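Local structure of trans-4-hydroxy-L-proline dehydratase (Clostridioides difficile 70-100-2010, 6VXC) at residues F727-V732 with R804-F809; Q757-D762 with L779-A784. The protein catalyses, as a glycyl radical enzyme, the dehydration of trans-4-hydroxy-L-proline to (S)-1-pyrroline-5-carboxylate in the anaerobic breakdown of hydroxyproline. All blocks are in the same frame, centred on the assembly; numbering follows the deposited sequence.

Interaction 1 of 2, residues F727-V732 with R804-F809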
# COMPACT_ATOMS: atom_id res chain seq x y z
N PHE A 727 -17.49 -4.60 15.08
CA PHE A 727 -18.16 -5.01 16.31
C PHE A 727 -19.00 -3.87 16.88
O PHE A 727 -18.59 -2.70 16.84
CB PHE A 727 -17.17 -5.44 17.38
CG PHE A 727 -16.45 -6.68 17.04
CD1 PHE A 727 -17.13 -7.87 16.91
CD2 PHE A 727 -15.08 -6.67 16.86
CE1 PHE A 727 -16.46 -9.02 16.58
CE2 PHE A 727 -14.41 -7.82 16.54
CZ PHE A 727 -15.11 -8.99 16.39
N ALA A 728 -20.15 -4.23 17.42
CA ALA A 728 -20.91 -3.28 18.22
C ALA A 728 -20.06 -2.83 19.39
O ALA A 728 -19.42 -3.66 20.04
CB ALA A 728 -22.20 -3.93 18.71
N PRO A 729 -20.01 -1.54 19.69
CA PRO A 729 -19.19 -1.10 20.84
C PRO A 729 -19.59 -1.76 22.15
O PRO A 729 -18.73 -2.05 22.98
CB PRO A 729 -19.40 0.42 20.86
CG PRO A 729 -19.82 0.77 19.44
CD PRO A 729 -20.61 -0.41 18.95
N SER A 730 -20.87 -2.09 22.34
CA SER A 730 -21.27 -2.63 23.63
C SER A 730 -20.75 -4.05 23.85
O SER A 730 -20.61 -4.47 25.00
CB SER A 730 -22.79 -2.61 23.78
OG SER A 730 -23.42 -3.24 22.67
N VAL A 731 -20.43 -4.79 22.77
CA VAL A 731 -20.06 -6.20 22.93
C VAL A 731 -18.57 -6.40 23.09
O VAL A 731 -18.14 -7.55 23.28
CB VAL A 731 -20.57 -7.04 21.74
CG1 VAL A 731 -22.05 -6.86 21.59
CG2 VAL A 731 -19.84 -6.65 20.44
N VAL A 732 -17.76 -5.35 23.02
CA VAL A 732 -16.34 -5.46 23.30
C VAL A 732 -15.97 -4.73 24.60
O VAL A 732 -14.83 -4.36 24.78
CB VAL A 732 -15.49 -4.96 22.12
CG1 VAL A 732 -15.74 -5.81 20.88
CG2 VAL A 732 -15.77 -3.49 21.83
N ARG A 804 -21.46 -2.37 6.66
CA ARG A 804 -20.77 -3.60 7.05
C ARG A 804 -21.46 -4.20 8.28
O ARG A 804 -22.07 -3.49 9.08
CB ARG A 804 -19.29 -3.32 7.33
CG ARG A 804 -18.51 -2.86 6.10
CD ARG A 804 -17.06 -2.52 6.44
NE ARG A 804 -16.34 -1.90 5.33
CZ ARG A 804 -15.09 -1.45 5.41
NH1 ARG A 804 -14.41 -1.55 6.55
NH2 ARG A 804 -14.51 -0.90 4.35
N THR A 805 -21.41 -5.52 8.39
CA THR A 805 -22.19 -6.22 9.41
C THR A 805 -21.71 -5.86 10.81
O THR A 805 -20.52 -5.93 11.10
CB THR A 805 -22.11 -7.72 9.18
OG1 THR A 805 -22.50 -7.99 7.83
CG2 THR A 805 -23.05 -8.46 10.14
N GLU A 806 -22.63 -5.45 11.68
CA GLU A 806 -22.26 -5.15 13.06
C GLU A 806 -22.28 -6.46 13.84
O GLU A 806 -23.34 -7.01 14.11
CB GLU A 806 -23.18 -4.10 13.67
CG GLU A 806 -22.71 -3.59 15.05
CD GLU A 806 -23.55 -2.44 15.62
OE1 GLU A 806 -23.07 -1.28 15.68
OE2 GLU A 806 -24.70 -2.70 16.00
N GLN A 807 -21.10 -7.00 14.16
CA GLN A 807 -21.04 -8.31 14.79
C GLN A 807 -21.23 -8.22 16.30
O GLN A 807 -20.92 -7.22 16.93
CB GLN A 807 -19.70 -8.99 14.49
CG GLN A 807 -19.39 -9.13 12.99
CD GLN A 807 -20.18 -10.23 12.30
OE1 GLN A 807 -21.31 -10.55 12.68
NE2 GLN A 807 -19.59 -10.80 11.27
N THR A 808 -21.76 -9.30 16.86
CA THR A 808 -21.78 -9.50 18.30
C THR A 808 -21.08 -10.81 18.65
O THR A 808 -20.98 -11.72 17.82
CB THR A 808 -23.22 -9.50 18.85
OG1 THR A 808 -23.93 -10.59 18.27
CG2 THR A 808 -23.94 -8.22 18.52
N PHE A 809 -20.54 -10.88 19.86
CA PHE A 809 -20.07 -12.15 20.39
C PHE A 809 -21.22 -12.86 21.12
O PHE A 809 -21.33 -14.09 21.12
CB PHE A 809 -18.88 -11.96 21.31
CG PHE A 809 -17.65 -11.48 20.61
CD1 PHE A 809 -16.99 -12.30 19.73
CD2 PHE A 809 -17.12 -10.23 20.88
CE1 PHE A 809 -15.86 -11.88 19.09
CE2 PHE A 809 -15.97 -9.81 20.24
CZ PHE A 809 -15.34 -10.63 19.35
OXT PHE A 809 -22.06 -12.20 21.74
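The rings of F727 and F809 form an offset stack, centroids 4.6 Å apart and planes tilted by 29°. The closest approach is at the rims, F809 CZ 3.4 Å from F727 CZ, while F809 CE2 sits over one face of the F727 ring, displaced toward its rim. F727 CG stands beside its backbone N and anti to the carbonyl carbon (chi1 -67°), which turns the ring toward F809, the last residue of the chain. The F809 ring is also met at its edge: V731 O lies near the ring plane, 3.7 Å from F809 CD2, and V732 CG1 approaches CE2 from the same rim. Q807 CB packs obliquely on F727 CD1 at 3.7 Å, before the chain bends at CG and carries the amide off to Q725. Q807 O receives the nearly straight bond from A728 N (3.1 Å), in the carbonyl plane, and a CA-H...O contact from F727; V731 CG2 also rests on it. E806 runs extended, with CG anti to its backbone N (chi1 -172°). Its CG and CD therefore lie along A728, CD 3.7 Å from A728 CB, and its carboxylate goes on to a salt bridge with R726. V731 CG1 touches T808 CG2 at 3.9 Å. The C-terminal tail after helix 795-803 is thus joined by a single beta bridge, F727 with Q807, to the loop between strand 724-726 and helix 734-750; that helix also packs against F727 through L744 and F809 through N740.

Interaction 2 of 2, residues Q757-D762 with L779-A784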
# COMPACT_ATOMS: atom_id res chain seq x y z
N GLN A 757 -8.74 -6.99 10.76
CA GLN A 757 -8.72 -5.65 11.33
C GLN A 757 -10.16 -5.25 11.65
O GLN A 757 -11.09 -5.72 11.00
CB GLN A 757 -8.07 -4.65 10.39
CG GLN A 757 -8.84 -4.47 9.09
CD GLN A 757 -8.03 -3.73 8.03
OE1 GLN A 757 -6.80 -3.76 8.04
NE2 GLN A 757 -8.73 -3.02 7.15
N PHE A 758 -10.33 -4.36 12.63
CA PHE A 758 -11.64 -4.11 13.23
C PHE A 758 -12.07 -2.65 13.14
O PHE A 758 -11.28 -1.73 13.35
CB PHE A 758 -11.66 -4.54 14.71
CG PHE A 758 -11.27 -5.97 14.94
CD1 PHE A 758 -12.03 -7.01 14.39
CD2 PHE A 758 -10.15 -6.29 15.71
CE1 PHE A 758 -11.68 -8.34 14.60
CE2 PHE A 758 -9.78 -7.62 15.92
CZ PHE A 758 -10.55 -8.65 15.37
N ASN A 759 -13.35 -2.45 12.82
CA ASN A 759 -14.07 -1.23 13.13
C ASN A 759 -14.86 -1.43 14.42
O ASN A 759 -15.43 -2.50 14.64
CB ASN A 759 -15.02 -0.82 12.01
CG ASN A 759 -14.39 0.17 11.03
OD1 ASN A 759 -13.79 1.16 11.44
ND2 ASN A 759 -14.54 -0.10 9.75
N VAL A 760 -14.87 -0.42 15.28
CA VAL A 760 -15.73 -0.40 16.46
C VAL A 760 -16.32 1.00 16.59
O VAL A 760 -15.73 1.87 17.24
CB VAL A 760 -14.94 -0.78 17.73
CG1 VAL A 760 -15.88 -0.83 18.98
CG2 VAL A 760 -14.20 -2.07 17.53
N PHE A 761 -17.47 1.24 15.98
CA PHE A 761 -18.03 2.58 15.99
C PHE A 761 -19.51 2.52 16.30
O PHE A 761 -20.17 1.49 16.14
CB PHE A 761 -17.78 3.32 14.66
CG PHE A 761 -18.32 2.62 13.42
CD1 PHE A 761 -19.68 2.58 13.14
CD2 PHE A 761 -17.44 2.07 12.50
CE1 PHE A 761 -20.16 1.97 11.99
CE2 PHE A 761 -17.91 1.44 11.33
CZ PHE A 761 -19.27 1.39 11.08
N ASP A 762 -20.02 3.64 16.79
CA ASP A 762 -21.45 3.83 16.96
C ASP A 762 -22.04 4.32 15.64
O ASP A 762 -21.68 5.40 15.17
CB ASP A 762 -21.72 4.84 18.06
CG ASP A 762 -22.26 4.21 19.31
OD1 ASP A 762 -21.44 3.82 20.17
OD2 ASP A 762 -23.50 4.10 19.42
N LEU A 779 -13.17 12.39 13.42
CA LEU A 779 -13.67 11.02 13.37
C LEU A 779 -12.87 10.21 12.36
O LEU A 779 -12.80 10.58 11.18
CB LEU A 779 -15.15 11.04 13.00
CG LEU A 779 -15.84 9.70 12.81
CD1 LEU A 779 -15.80 8.88 14.10
CD2 LEU A 779 -17.26 9.93 12.32
N ILE A 780 -12.27 9.12 12.81
CA ILE A 780 -11.44 8.24 11.99
C ILE A 780 -12.05 6.84 12.00
O ILE A 780 -12.51 6.37 13.04
CB ILE A 780 -9.99 8.20 12.52
CG1 ILE A 780 -9.33 9.58 12.38
CG2 ILE A 780 -9.19 7.07 11.86
CD1 ILE A 780 -8.01 9.71 13.11
N VAL A 781 -12.10 6.19 10.83
CA VAL A 781 -12.61 4.83 10.71
C VAL A 781 -11.64 3.99 9.89
O VAL A 781 -10.73 4.50 9.23
CB VAL A 781 -14.03 4.74 10.10
CG1 VAL A 781 -15.04 5.45 10.97
CG2 VAL A 781 -14.04 5.29 8.70
N ARG A 782 -11.84 2.67 9.95
CA ARG A 782 -11.07 1.72 9.15
C ARG A 782 -11.73 1.56 7.79
O ARG A 782 -12.92 1.27 7.71
CB ARG A 782 -10.97 0.37 9.86
CG ARG A 782 -9.89 -0.54 9.29
CD ARG A 782 -8.49 0.04 9.54
NE ARG A 782 -7.44 -0.80 9.00
CZ ARG A 782 -6.14 -0.60 9.16
NH1 ARG A 782 -5.26 -1.43 8.63
NH2 ARG A 782 -5.71 0.43 9.89
N VAL A 783 -10.95 1.73 6.73
CA VAL A 783 -11.45 1.59 5.36
C VAL A 783 -11.10 0.20 4.88
O VAL A 783 -11.89 -0.72 5.04
CB VAL A 783 -10.89 2.71 4.46
CG1 VAL A 783 -11.43 2.58 3.06
CG2 VAL A 783 -11.30 4.05 5.03
N ALA A 784 -9.89 0.00 4.33
CA ALA A 784 -9.48 -1.35 3.93
C ALA A 784 -7.96 -1.40 3.91
O ALA A 784 -7.34 -0.99 2.92
CB ALA A 784 -10.08 -1.75 2.59
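N759 OD1 accepts the backbone N-H of R782 at 2.9 Å, and N759 ND2 returns a bond of equal length to R782 O. The asparagine amide thereby bridges both polar backbone atoms of one residue, so the side chain spans two strands whose axes come no nearer than 6.9 Å. The two bonds are similarly bent at their acceptors, with C=O...donor angles of 125° and 127°, and the pair fixes the rotation of the amide. R782 CB lies close against it, 3.3 Å from N759 OD1. With CG anti to its backbone N (chi1 -164°) and a bend at chi2, the arginine crosses Q757 at about a right angle. The amide end of Q757 lies beside the guanidinium, the two planes almost perpendicular. The far nitrogen, R782 NH2, is hydrogen-bonded to S787. Beyond N759, F761 CD2 and V781 CG1 make a loose apolar contact at 4.4 Å, with I801 of helix 795-803 against both side chains. The arrangement belongs to the C-terminal glycyl radical domain: strand 780-782 pairs with strand 787-789 around the loop bearing G785, the radical site of the activated enzyme, and A784 reaches the neighbourhood of C454, probably the thiyl radical residue.

Interaction 2 is nested in sequence within the loop closed by interaction 1, and their centres lie 12 Å apart on the same side of the chain's centre. Neighbouring strands 724-726 and 755-759 of the mixed sheet run parallel, and the first leads into 727-732 while the second enters 757-762. The two contacts meet directly: F727 N is probably hydrogen-bonded to N759 O (3.0 Å), F727 packs on F758, and R804 NH2 probably bonds V783 O (2.7 Å). The C-terminal tail is therefore tied both to the edge of the sheet and to the segment leading to G785, linking the chain end with the surroundings of the radical site.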